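Enoyl-CoA hydratase (Mycobacterium avium, PDB 3OC7) probably catalyses the reversible addition of water to the double bond of 2-enoyl-CoA thioesters in fatty acid metabolism, as a member of the crotonase family. Local coordinates at residues A[19-24]-A[58-63]; A[54-59]-A[107-112]; A[111-116]-A[131-136]. All blocks are in the same frame, centred on the assembly; numbering follows the deposited sequence.

Contact 1 (A[19-24]-A[58-63]); sequences GPVARL and VVVLAH
Ala22 and Arg23 of strand 21-24 run parallel to Val59 and Val60 of strand 58-63, the two short axes 4.8 Å apart at an angle of 21°. Four backbone bonds run along the pair, from Ala22 N to Val58 O at 3.2 Å through to Ala62 N on Leu24 O at 2.9 Å.

On one face, Val21 and Val58 stand side by side and point the same way, while Val21 CG2, anti to the backbone N, reaches Val60 CG2 at 4.0 Å. The bend of the Arg23 chain at chi3 (-82°) lays its guanidinium across Val60, with Val60 CG1 4.2 Å above the plane, over the centre of one face. Arg23 NH1 also meets Ala62 CB at 3.6 Å. On the other face, the Leu24 and Val59 side chains cross obliquely, CD1 of Leu24 4.1 Å from CG1 of Val59.

Helix 196-208 packs on Val21, Val58 and Val60, and helix 37-52 on Ala22, Leu24, Val59 and Leu61. The contact joins the two strands of a beta-alpha-beta unit, where main-chain bonds set the register and valines, leucines and alanines make most of both faces apolar; Arg23 adds a cationic group at the partly exposed border.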
ATOM      1  N   GLY A  19       8.381  -9.600  33.180  1.00 24.14           N
ATOM      2  CA  GLY A  19       8.011  -8.327  32.544  1.00 22.59           C
ATOM      3  C   GLY A  19       6.505  -8.170  32.366  1.00 21.53           C
ATOM      4  O   GLY A  19       5.753  -9.081  32.711  1.00 21.41           O
ATOM      5  N   PRO A  20       6.049  -7.011  31.821  1.00 20.54           N
ATOM      6  CA  PRO A  20       4.614  -6.742  31.588  1.00 19.39           C
ATOM      7  C   PRO A  20       4.073  -7.447  30.329  1.00 18.06           C
ATOM      8  O   PRO A  20       3.403  -6.825  29.483  1.00 17.17           O
ATOM      9  CB  PRO A  20       4.563  -5.216  31.430  1.00 19.89           C
ATOM     10  CG  PRO A  20       5.900  -4.860  30.886  1.00 20.05           C
ATOM     11  CD  PRO A  20       6.893  -5.864  31.429  1.00 20.50           C
ATOM     12  N   VAL A  21       4.329  -8.754  30.266  1.00 16.85           N
ATOM     13  CA  VAL A  21       4.117  -9.586  29.079  1.00 15.87           C
ATOM     14  C   VAL A  21       3.581 -11.001  29.407  1.00 14.99           C
ATOM     15  O   VAL A  21       4.006 -11.649  30.390  1.00 15.27           O
ATOM     16  CB  VAL A  21       5.418  -9.652  28.184  1.00 15.81           C
ATOM     17  CG1 VAL A  21       6.625 -10.206  28.963  1.00 18.08           C
ATOM     18  CG2 VAL A  21       5.187 -10.433  26.886  1.00 17.83           C
ATOM     19  N   ALA A  22       2.631 -11.463  28.594  1.00 13.32           N
ATOM     20  CA  ALA A  22       2.181 -12.864  28.596  1.00 13.50           C
ATOM     21  C   ALA A  22       2.624 -13.588  27.315  1.00 13.26           C
ATOM     22  O   ALA A  22       2.489 -13.030  26.223  1.00 13.78           O
ATOM     23  CB  ALA A  22       0.648 -12.951  28.775  1.00 13.48           C
ATOM     24  N   ARG A  23       3.158 -14.807  27.443  1.00 13.11           N
ATOM     25  CA  ARG A  23       3.577 -15.646  26.298  1.00 12.94           C
ATOM     26  C   ARG A  23       2.601 -16.809  26.098  1.00 12.63           C
ATOM     27  O   ARG A  23       2.385 -17.599  27.037  1.00 13.55           O
ATOM     28  CB  ARG A  23       5.011 -16.162  26.502  1.00 13.62           C
ATOM     29  CG  ARG A  23       5.622 -16.964  25.341  1.00 17.14           C
ATOM     30  CD  ARG A  23       7.086 -17.331  25.615  1.00 23.02           C
ATOM     31  NE  ARG A  23       7.986 -16.223  25.293  1.00 26.11           N
ATOM     32  CZ  ARG A  23       8.831 -16.201  24.260  1.00 26.35           C
ATOM     33  NH1 ARG A  23       8.928 -17.245  23.446  1.00 27.95           N
ATOM     34  NH2 ARG A  23       9.587 -15.132  24.045  1.00 28.05           N
ATOM     35  N   LEU A  24       1.997 -16.892  24.905  1.00 11.87           N
ATOM     36  CA  LEU A  24       1.133 -18.012  24.496  1.00 11.82           C
ATOM     37  C   LEU A  24       1.885 -18.885  23.492  1.00 11.81           C
ATOM     38  O   LEU A  24       2.194 -18.421  22.376  1.00 11.83           O
ATOM     39  CB  LEU A  24      -0.184 -17.496  23.865  1.00 12.62           C
ATOM     40  CG  LEU A  24      -1.065 -16.523  24.662  1.00 12.94           C
ATOM     41  CD1 LEU A  24      -2.288 -16.055  23.885  1.00 13.11           C
ATOM     42  CD2 LEU A  24      -1.507 -17.098  26.021  1.00 15.41           C
ATOM     43  N   VAL A  58       1.364  -6.387  26.766  1.00 12.76           N
ATOM     44  CA  VAL A  58       1.676  -6.953  25.449  1.00 11.97           C
ATOM     45  C   VAL A  58       1.647  -8.494  25.509  1.00 11.24           C
ATOM     46  O   VAL A  58       1.952  -9.073  26.581  1.00 11.64           O
ATOM     47  CB  VAL A  58       3.049  -6.405  24.916  1.00 12.09           C
ATOM     48  CG1 VAL A  58       4.207  -6.790  25.841  1.00 14.41           C
ATOM     49  CG2 VAL A  58       3.342  -6.854  23.471  1.00 13.02           C
ATOM     50  N   VAL A  59       1.270  -9.141  24.393  1.00 10.79           N
ATOM     51  CA  VAL A  59       1.313 -10.616  24.219  1.00 11.01           C
ATOM     52  C   VAL A  59       2.307 -11.071  23.144  1.00 10.57           C
ATOM     53  O   VAL A  59       2.381 -10.438  22.074  1.00 10.91           O
ATOM     54  CB  VAL A  59      -0.097 -11.136  23.774  1.00 10.62           C
ATOM     55  CG1 VAL A  59      -0.085 -12.643  23.402  1.00 12.32           C
ATOM     56  CG2 VAL A  59      -1.138 -10.872  24.848  1.00 14.05           C
ATOM     57  N   VAL A  60       3.062 -12.155  23.401  1.00 10.22           N
ATOM     58  CA  VAL A  60       3.870 -12.843  22.365  1.00 10.34           C
ATOM     59  C   VAL A  60       3.222 -14.185  21.987  1.00 10.37           C
ATOM     60  O   VAL A  60       2.921 -14.997  22.883  1.00 11.54           O
ATOM     61  CB  VAL A  60       5.348 -13.068  22.828  1.00  9.85           C
ATOM     62  CG1 VAL A  60       6.157 -13.904  21.786  1.00 10.67           C
ATOM     63  CG2 VAL A  60       6.037 -11.727  23.155  1.00 10.86           C
ATOM     64  N   LEU A  61       2.984 -14.406  20.683  1.00  9.87           N
ATOM     65  CA  LEU A  61       2.483 -15.686  20.165  1.00 10.20           C
ATOM     66  C   LEU A  61       3.673 -16.482  19.585  1.00 10.23           C
ATOM     67  O   LEU A  61       4.174 -16.143  18.494  1.00 10.64           O
ATOM     68  CB  LEU A  61       1.389 -15.458  19.101  1.00 10.27           C
ATOM     69  CG  LEU A  61       0.708 -16.669  18.429  1.00  9.81           C
ATOM     70  CD1 LEU A  61       0.008 -17.624  19.431  1.00 13.19           C
ATOM     71  CD2 LEU A  61      -0.283 -16.225  17.320  1.00 12.03           C
ATOM     72  N   ALA A  62       4.100 -17.539  20.305  1.00 10.54           N
ATOM     73  CA  ALA A  62       5.299 -18.351  20.016  1.00 11.01           C
ATOM     74  C   ALA A  62       4.926 -19.803  19.642  1.00 10.90           C
ATOM     75  O   ALA A  62       3.731 -20.150  19.622  1.00 10.90           O
ATOM     76  CB  ALA A  62       6.249 -18.314  21.232  1.00 11.41           C
ATOM     77  N   HIS A  63       5.930 -20.639  19.324  1.00 10.67           N
ATOM     78  CA  HIS A  63       5.688 -22.070  18.978  1.00 11.05           C
ATOM     79  C   HIS A  63       6.850 -22.976  19.404  1.00 12.20           C
ATOM     80  O   HIS A  63       7.997 -22.504  19.530  1.00 12.84           O
ATOM     81  CB  HIS A  63       5.384 -22.270  17.469  1.00 11.44           C
ATOM     82  CG  HIS A  63       6.568 -22.050  16.567  1.00 10.84           C
ATOM     83  ND1 HIS A  63       7.311 -23.081  16.025  1.00 10.85           N
ATOM     84  CD2 HIS A  63       7.119 -20.905  16.088  1.00 11.28           C
ATOM     85  CE1 HIS A  63       8.273 -22.581  15.267  1.00 11.73           C
ATOM     86  NE2 HIS A  63       8.185 -21.260  15.295  1.00 12.58           N
TER

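Contact 2 (A[54-59]-A[107-112]); sequences PAVRVV and SRLPVI
Val59 is gripped through both of its backbone polar atoms: its N donates to Pro110 O at 3.0 Å in a nearly straight bond (176°), and its O accepts from Ile112 N at 2.9 Å. The carbonyl of Val59 also takes a CA-H contact from Val111. The two N-H...O bonds make a parallel bridge between Val59 and Val111 where strands 58-63 and 111-115 begin to pair.

Apolar contacts gather round Leu109. Its CD1 meets Val59 CG2 at 3.6 Å and Val56 CG1 at 4.2 Å, the leucine crossing each valine at about a right angle. The other branch, CD2, lies against the carbonyl of Val56 and the carbonyl carbon of Arg57. Val58 CG2 touches Ile112 CD1 at 3.8 Å, and helix 196-208 covers this pair, while Ala50 of helix 37-52 reaches Val59 and Leu109.

The polar side-chain link is made by Arg108, extended from CG to NE. Its NH2 donates to Val56 O at 3.1 Å with an angle of 144°, the oxygen lying 22° out of the guanidinium plane; NH2 also donates to Ser51 O. Leu109 CD2 sits 3.4 Å above one face of the same group, toward its rim. Within 107-112 itself, Ser107 OG accepts from Leu109 N at 3.2 Å.

Ser107 and Leu109 thereby form an ST turn that leads from helix 86-106 into strand 111-115. This starts the pairing of two neighbouring parallel strands in the central sheet of the crotonase fold, beside a second subunit whose Leu173 packs on Pro110.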
ATOM      1  N   PRO A  54      -4.277  -6.855  34.837  1.00 20.39           N
ATOM      2  CA  PRO A  54      -3.855  -5.449  34.660  1.00 20.61           C
ATOM      3  C   PRO A  54      -2.337  -5.236  34.514  1.00 19.83           C
ATOM      4  O   PRO A  54      -1.919  -4.187  34.018  1.00 20.55           O
ATOM      5  CB  PRO A  54      -4.357  -4.756  35.941  1.00 21.04           C
ATOM      6  CG  PRO A  54      -5.335  -5.689  36.549  1.00 21.70           C
ATOM      7  CD  PRO A  54      -4.938  -7.073  36.138  1.00 21.08           C
ATOM      8  N   ALA A  55      -1.533  -6.203  34.951  1.00 19.13           N
ATOM      9  CA  ALA A  55      -0.067  -6.146  34.807  1.00 17.81           C
ATOM     10  C   ALA A  55       0.476  -6.462  33.386  1.00 17.07           C
ATOM     11  O   ALA A  55       1.658  -6.233  33.106  1.00 17.34           O
ATOM     12  CB  ALA A  55       0.606  -7.052  35.851  1.00 18.45           C
ATOM     13  N   VAL A  56      -0.377  -7.016  32.520  1.00 16.07           N
ATOM     14  CA  VAL A  56       0.003  -7.337  31.136  1.00 14.93           C
ATOM     15  C   VAL A  56      -0.277  -6.158  30.190  1.00 14.60           C
ATOM     16  O   VAL A  56      -1.415  -5.638  30.151  1.00 15.42           O
ATOM     17  CB  VAL A  56      -0.721  -8.637  30.645  1.00 14.01           C
ATOM     18  CG1 VAL A  56      -0.366  -8.955  29.171  1.00 12.46           C
ATOM     19  CG2 VAL A  56      -0.373  -9.834  31.535  1.00 14.93           C
ATOM     20  N   ARG A  57       0.758  -5.737  29.443  1.00 14.42           N
ATOM     21  CA  ARG A  57       0.627  -4.683  28.405  1.00 13.85           C
ATOM     22  C   ARG A  57       0.895  -5.143  26.940  1.00 12.89           C
ATOM     23  O   ARG A  57       0.624  -4.393  25.988  1.00 13.70           O
ATOM     24  CB  ARG A  57       1.423  -3.410  28.786  1.00 13.76           C
ATOM     25  CG  ARG A  57       0.832  -2.671  30.019  1.00 15.11           C
ATOM     26  CD  ARG A  57       1.408  -1.266  30.277  1.00 15.99           C
ATOM     27  NE  ARG A  57       2.857  -1.224  30.489  1.00 16.76           N
ATOM     28  CZ  ARG A  57       3.479  -1.566  31.621  1.00 18.82           C
ATOM     29  NH1 ARG A  57       2.789  -2.004  32.670  1.00 21.28           N
ATOM     30  NH2 ARG A  57       4.801  -1.484  31.697  1.00 21.49           N
ATOM     31  N   VAL A  58       1.364  -6.387  26.766  1.00 12.76           N
ATOM     32  CA  VAL A  58       1.676  -6.953  25.449  1.00 11.97           C
ATOM     33  C   VAL A  58       1.647  -8.494  25.509  1.00 11.24           C
ATOM     34  O   VAL A  58       1.952  -9.073  26.581  1.00 11.64           O
ATOM     35  CB  VAL A  58       3.049  -6.405  24.916  1.00 12.09           C
ATOM     36  CG1 VAL A  58       4.207  -6.790  25.841  1.00 14.41           C
ATOM     37  CG2 VAL A  58       3.342  -6.854  23.471  1.00 13.02           C
ATOM     38  N   VAL A  59       1.270  -9.141  24.393  1.00 10.79           N
ATOM     39  CA  VAL A  59       1.313 -10.616  24.219  1.00 11.01           C
ATOM     40  C   VAL A  59       2.307 -11.071  23.144  1.00 10.57           C
ATOM     41  O   VAL A  59       2.381 -10.438  22.074  1.00 10.91           O
ATOM     42  CB  VAL A  59      -0.097 -11.136  23.774  1.00 10.62           C
ATOM     43  CG1 VAL A  59      -0.085 -12.643  23.402  1.00 12.32           C
ATOM     44  CG2 VAL A  59      -1.138 -10.872  24.848  1.00 14.05           C
ATOM     45  N   SER A 107      -8.436  -7.183  20.315  1.00 11.20           N
ATOM     46  CA  SER A 107      -7.852  -7.114  21.687  1.00 11.29           C
ATOM     47  C   SER A 107      -7.311  -5.714  22.065  1.00 11.69           C
ATOM     48  O   SER A 107      -6.747  -5.025  21.219  1.00 11.10           O
ATOM     49  CB  SER A 107      -6.717  -8.146  21.815  1.00 11.81           C
ATOM     50  OG  SER A 107      -6.133  -8.171  23.128  1.00 12.20           O
ATOM     51  N   ARG A 108      -7.468  -5.312  23.331  1.00 11.65           N
ATOM     52  CA  ARG A 108      -6.812  -4.093  23.883  1.00 11.92           C
ATOM     53  C   ARG A 108      -5.282  -4.170  23.813  1.00 11.11           C
ATOM     54  O   ARG A 108      -4.602  -3.139  23.872  1.00 11.33           O
ATOM     55  CB  ARG A 108      -7.256  -3.803  25.344  1.00 12.40           C
ATOM     56  CG  ARG A 108      -6.576  -4.686  26.422  1.00 13.99           C
ATOM     57  CD  ARG A 108      -6.909  -4.299  27.898  1.00 14.54           C
ATOM     58  NE  ARG A 108      -6.242  -5.171  28.883  1.00 16.90           N
ATOM     59  CZ  ARG A 108      -5.018  -4.982  29.378  1.00 17.70           C
ATOM     60  NH1 ARG A 108      -4.267  -3.964  28.964  1.00 18.43           N
ATOM     61  NH2 ARG A 108      -4.531  -5.834  30.283  1.00 18.92           N
ATOM     62  N   LEU A 109      -4.758  -5.400  23.723  1.00  9.97           N
ATOM     63  CA  LEU A 109      -3.308  -5.693  23.780  1.00 10.08           C
ATOM     64  C   LEU A 109      -2.663  -5.797  22.389  1.00  9.95           C
ATOM     65  O   LEU A 109      -3.190  -6.516  21.516  1.00 10.53           O
ATOM     66  CB  LEU A 109      -3.070  -7.025  24.519  1.00 10.81           C
ATOM     67  CG  LEU A 109      -3.528  -7.162  25.972  1.00  8.63           C
ATOM     68  CD1 LEU A 109      -3.486  -8.621  26.430  1.00 11.58           C
ATOM     69  CD2 LEU A 109      -2.674  -6.285  26.876  1.00 13.54           C
ATOM     70  N   PRO A 110      -1.515  -5.108  22.173  1.00  9.50           N
ATOM     71  CA  PRO A 110      -0.663  -5.463  21.021  1.00  9.47           C
ATOM     72  C   PRO A 110      -0.236  -6.957  21.064  1.00  8.86           C
ATOM     73  O   PRO A 110       0.141  -7.470  22.151  1.00  9.60           O
ATOM     74  CB  PRO A 110       0.559  -4.530  21.188  1.00 10.26           C
ATOM     75  CG  PRO A 110       0.037  -3.338  22.002  1.00 10.84           C
ATOM     76  CD  PRO A 110      -0.927  -4.009  22.980  1.00  9.66           C
ATOM     77  N   VAL A 111      -0.319  -7.646  19.914  1.00  9.43           N
ATOM     78  CA  VAL A 111       0.069  -9.078  19.778  1.00  8.56           C
ATOM     79  C   VAL A 111       1.224  -9.228  18.754  1.00  8.12           C
ATOM     80  O   VAL A 111       1.106  -8.782  17.585  1.00  9.28           O
ATOM     81  CB  VAL A 111      -1.148  -9.978  19.381  1.00  8.24           C
ATOM     82  CG1 VAL A 111      -0.731 -11.459  19.400  1.00  8.81           C
ATOM     83  CG2 VAL A 111      -2.352  -9.754  20.296  1.00 10.02           C
ATOM     84  N   ILE A 112       2.327  -9.841  19.212  1.00  8.92           N
ATOM     85  CA  ILE A 112       3.564 -10.010  18.427  1.00  8.85           C
ATOM     86  C   ILE A 112       3.850 -11.495  18.109  1.00  9.41           C
ATOM     87  O   ILE A 112       4.057 -12.300  19.030  1.00 10.37           O
ATOM     88  CB  ILE A 112       4.812  -9.400  19.164  1.00  9.00           C
ATOM     89  CG1 ILE A 112       4.532  -7.959  19.612  1.00  9.88           C
ATOM     90  CG2 ILE A 112       6.081  -9.509  18.278  1.00  9.82           C
ATOM     91  CD1 ILE A 112       5.669  -7.366  20.451  1.00 11.82           C
TER

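Contact 3 (A[111-116]-A[131-136]); sequences VIAAID and DIAVAG
Ile112 and Ile132 stand side by side on one face of a parallel strand pair, pointing the same way, with their CG2 methyls 4.1 Å apart. In both residues CG2 is anti to the backbone N, which brings the matching branches together. Val134 projects from the same face, where Leu196 and Leu203 of helix 196-208 pack on it.

The opposite face carries alanines beside the larger Ile115. Ala113 CB meets Ala133 CB at 4.1 Å, and Ile115 CB lies 4.0 Å from Ala135 CB, while Ile115 CD1 folds back toward Ala133 CB. The strand axes approach to 4.6 Å with an angle of 12° between their directions.

Between the two faces runs the main-chain bonding: Ala113 N to Ile132 O, Val134 N to Ala113 O, Ile115 N to Val134 O, and Gly136 N to Ile115 O at 2.9 Å. Beyond that last bond Asp116 OD1 comes to 3.1 Å from Gly136 C, at a position where the glycine has no side chain to obstruct it.

At the other end, Asp131 OD2 accepts from Val111 N at 2.9 Å and 164° through the anti lone pair, and makes a salt bridge with Lys219, which probably helps to stabilise the buried carboxylate charge. The backbone bonds from Asp131 N and Ile132 N to Val111 O are both weak. Leu173 of a second subunit packs on Asp131. The arrangement is a parallel strand pair in the central sheet of the crotonase fold, with Asp131, just ahead of strand 132-135, bonded to the first residue of strand 111-115.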
ATOM      1  N   VAL A 111      -0.319  -7.646  19.914  1.00  9.43           N
ATOM      2  CA  VAL A 111       0.069  -9.078  19.778  1.00  8.56           C
ATOM      3  C   VAL A 111       1.224  -9.228  18.754  1.00  8.12           C
ATOM      4  O   VAL A 111       1.106  -8.782  17.585  1.00  9.28           O
ATOM      5  CB  VAL A 111      -1.148  -9.978  19.381  1.00  8.24           C
ATOM      6  CG1 VAL A 111      -0.731 -11.459  19.400  1.00  8.81           C
ATOM      7  CG2 VAL A 111      -2.352  -9.754  20.296  1.00 10.02           C
ATOM      8  N   ILE A 112       2.327  -9.841  19.212  1.00  8.92           N
ATOM      9  CA  ILE A 112       3.564 -10.010  18.427  1.00  8.85           C
ATOM     10  C   ILE A 112       3.850 -11.495  18.109  1.00  9.41           C
ATOM     11  O   ILE A 112       4.057 -12.300  19.030  1.00 10.37           O
ATOM     12  CB  ILE A 112       4.812  -9.400  19.164  1.00  9.00           C
ATOM     13  CG1 ILE A 112       4.532  -7.959  19.612  1.00  9.88           C
ATOM     14  CG2 ILE A 112       6.081  -9.509  18.278  1.00  9.82           C
ATOM     15  CD1 ILE A 112       5.669  -7.366  20.451  1.00 11.82           C
ATOM     16  N   ALA A 113       3.901 -11.867  16.820  1.00  8.78           N
ATOM     17  CA  ALA A 113       4.264 -13.260  16.452  1.00  9.23           C
ATOM     18  C   ALA A 113       5.787 -13.478  16.451  1.00  9.23           C
ATOM     19  O   ALA A 113       6.562 -12.645  15.927  1.00  9.23           O
ATOM     20  CB  ALA A 113       3.667 -13.634  15.076  1.00 10.14           C
ATOM     21  N   ALA A 114       6.200 -14.610  17.023  1.00  8.81           N
ATOM     22  CA  ALA A 114       7.614 -15.042  17.043  1.00  9.37           C
ATOM     23  C   ALA A 114       7.757 -16.363  16.254  1.00  9.79           C
ATOM     24  O   ALA A 114       7.450 -17.445  16.782  1.00 11.00           O
ATOM     25  CB  ALA A 114       8.132 -15.182  18.509  1.00 10.16           C
ATOM     26  N   ILE A 115       8.193 -16.251  14.988  1.00  9.40           N
ATOM     27  CA  ILE A 115       8.200 -17.358  14.010  1.00  9.95           C
ATOM     28  C   ILE A 115       9.643 -17.848  13.763  1.00  9.98           C
ATOM     29  O   ILE A 115      10.503 -17.047  13.436  1.00  9.64           O
ATOM     30  CB  ILE A 115       7.579 -16.888  12.633  1.00  9.55           C
ATOM     31  CG1 ILE A 115       6.162 -16.278  12.808  1.00  9.24           C
ATOM     32  CG2 ILE A 115       7.606 -17.998  11.569  1.00  9.77           C
ATOM     33  CD1 ILE A 115       5.769 -15.235  11.708  1.00 11.54           C
ATOM     34  N   ASP A 116       9.901 -19.163  13.903  1.00 10.10           N
ATOM     35  CA  ASP A 116      11.184 -19.752  13.387  1.00 12.19           C
ATOM     36  C   ASP A 116      10.938 -21.168  12.830  1.00 12.49           C
ATOM     37  O   ASP A 116      11.420 -22.188  13.381  1.00 13.48           O
ATOM     38  CB  ASP A 116      12.321 -19.722  14.441  1.00 12.37           C
ATOM     39  CG  ASP A 116      13.716 -19.830  13.817  1.00 16.23           C
ATOM     40  OD1 ASP A 116      13.892 -19.519  12.610  1.00 16.14           O
ATOM     41  OD2 ASP A 116      14.659 -20.247  14.543  1.00 22.91           O
ATOM     42  N   ASP A 131      -0.347  -7.746  15.240  1.00  8.10           N
ATOM     43  CA  ASP A 131       0.037  -6.347  14.970  1.00  8.58           C
ATOM     44  C   ASP A 131       1.491  -6.200  14.452  1.00  8.28           C
ATOM     45  O   ASP A 131       1.767  -5.363  13.565  1.00  8.68           O
ATOM     46  CB  ASP A 131      -0.193  -5.497  16.234  1.00  9.36           C
ATOM     47  CG  ASP A 131      -1.601  -5.625  16.748  1.00  8.71           C
ATOM     48  OD1 ASP A 131      -2.506  -5.033  16.121  1.00  8.69           O
ATOM     49  OD2 ASP A 131      -1.807  -6.343  17.756  1.00  9.40           O
ATOM     50  N   ILE A 132       2.392  -7.016  15.006  1.00  8.10           N
ATOM     51  CA  ILE A 132       3.838  -7.060  14.663  1.00  8.29           C
ATOM     52  C   ILE A 132       4.220  -8.540  14.480  1.00  7.78           C
ATOM     53  O   ILE A 132       3.666  -9.398  15.181  1.00  8.72           O
ATOM     54  CB  ILE A 132       4.710  -6.390  15.786  1.00  8.26           C
ATOM     55  CG1 ILE A 132       4.294  -4.919  16.003  1.00  9.19           C
ATOM     56  CG2 ILE A 132       6.221  -6.505  15.470  1.00  9.41           C
ATOM     57  CD1 ILE A 132       4.915  -4.218  17.258  1.00 10.76           C
ATOM     58  N   ALA A 133       5.100  -8.849  13.509  1.00  7.56           N
ATOM     59  CA  ALA A 133       5.577 -10.234  13.294  1.00  7.92           C
ATOM     60  C   ALA A 133       7.082 -10.259  12.953  1.00  8.25           C
ATOM     61  O   ALA A 133       7.552  -9.489  12.087  1.00  8.66           O
ATOM     62  CB  ALA A 133       4.765 -10.937  12.198  1.00  8.94           C
ATOM     63  N   VAL A 134       7.821 -11.139  13.637  1.00  9.05           N
ATOM     64  CA  VAL A 134       9.280 -11.336  13.431  1.00  9.10           C
ATOM     65  C   VAL A 134       9.574 -12.797  13.043  1.00  9.69           C
ATOM     66  O   VAL A 134       9.023 -13.714  13.666  1.00 10.30           O
ATOM     67  CB  VAL A 134      10.102 -10.938  14.724  1.00  9.43           C
ATOM     68  CG1 VAL A 134      11.633 -10.903  14.478  1.00 11.55           C
ATOM     69  CG2 VAL A 134       9.606  -9.600  15.287  1.00 10.73           C
ATOM     70  N   ALA A 135      10.415 -13.006  12.021  1.00 10.19           N
ATOM     71  CA  ALA A 135      10.788 -14.380  11.612  1.00 10.26           C
ATOM     72  C   ALA A 135      12.300 -14.626  11.495  1.00 10.81           C
ATOM     73  O   ALA A 135      13.048 -13.782  10.955  1.00 11.16           O
ATOM     74  CB  ALA A 135      10.111 -14.763  10.293  1.00 10.57           C
ATOM     75  N   GLY A 136      12.728 -15.792  11.990  1.00 11.14           N
ATOM     76  CA  GLY A 136      14.148 -16.194  12.007  1.00 12.62           C
ATOM     77  C   GLY A 136      14.575 -17.071  10.827  1.00 12.95           C
ATOM     78  O   GLY A 136      13.759 -17.335   9.914  1.00 12.31           O
TER

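From the N terminus, contact 1 closes the first of the three loops, bringing strand 58-63 back beside strand 21-26 after helix 37-52. The first segment of contact 2 overlaps the second of contact 1 at Val58 and Val59; contact 2 closes the longer loop containing strand 67-69 and helix 86-106. Contact 3 takes over at Val111 and Ile112 and closes the shortest loop, through strand 118-120 and helix 123-129. The three follow in series, none enclosing another, each using a strand of the one before, and set four adjacent parallel strands of one sheet in sequence order. Contacts 2 and 3 also touch the second subunit, whereas contact 1 does not.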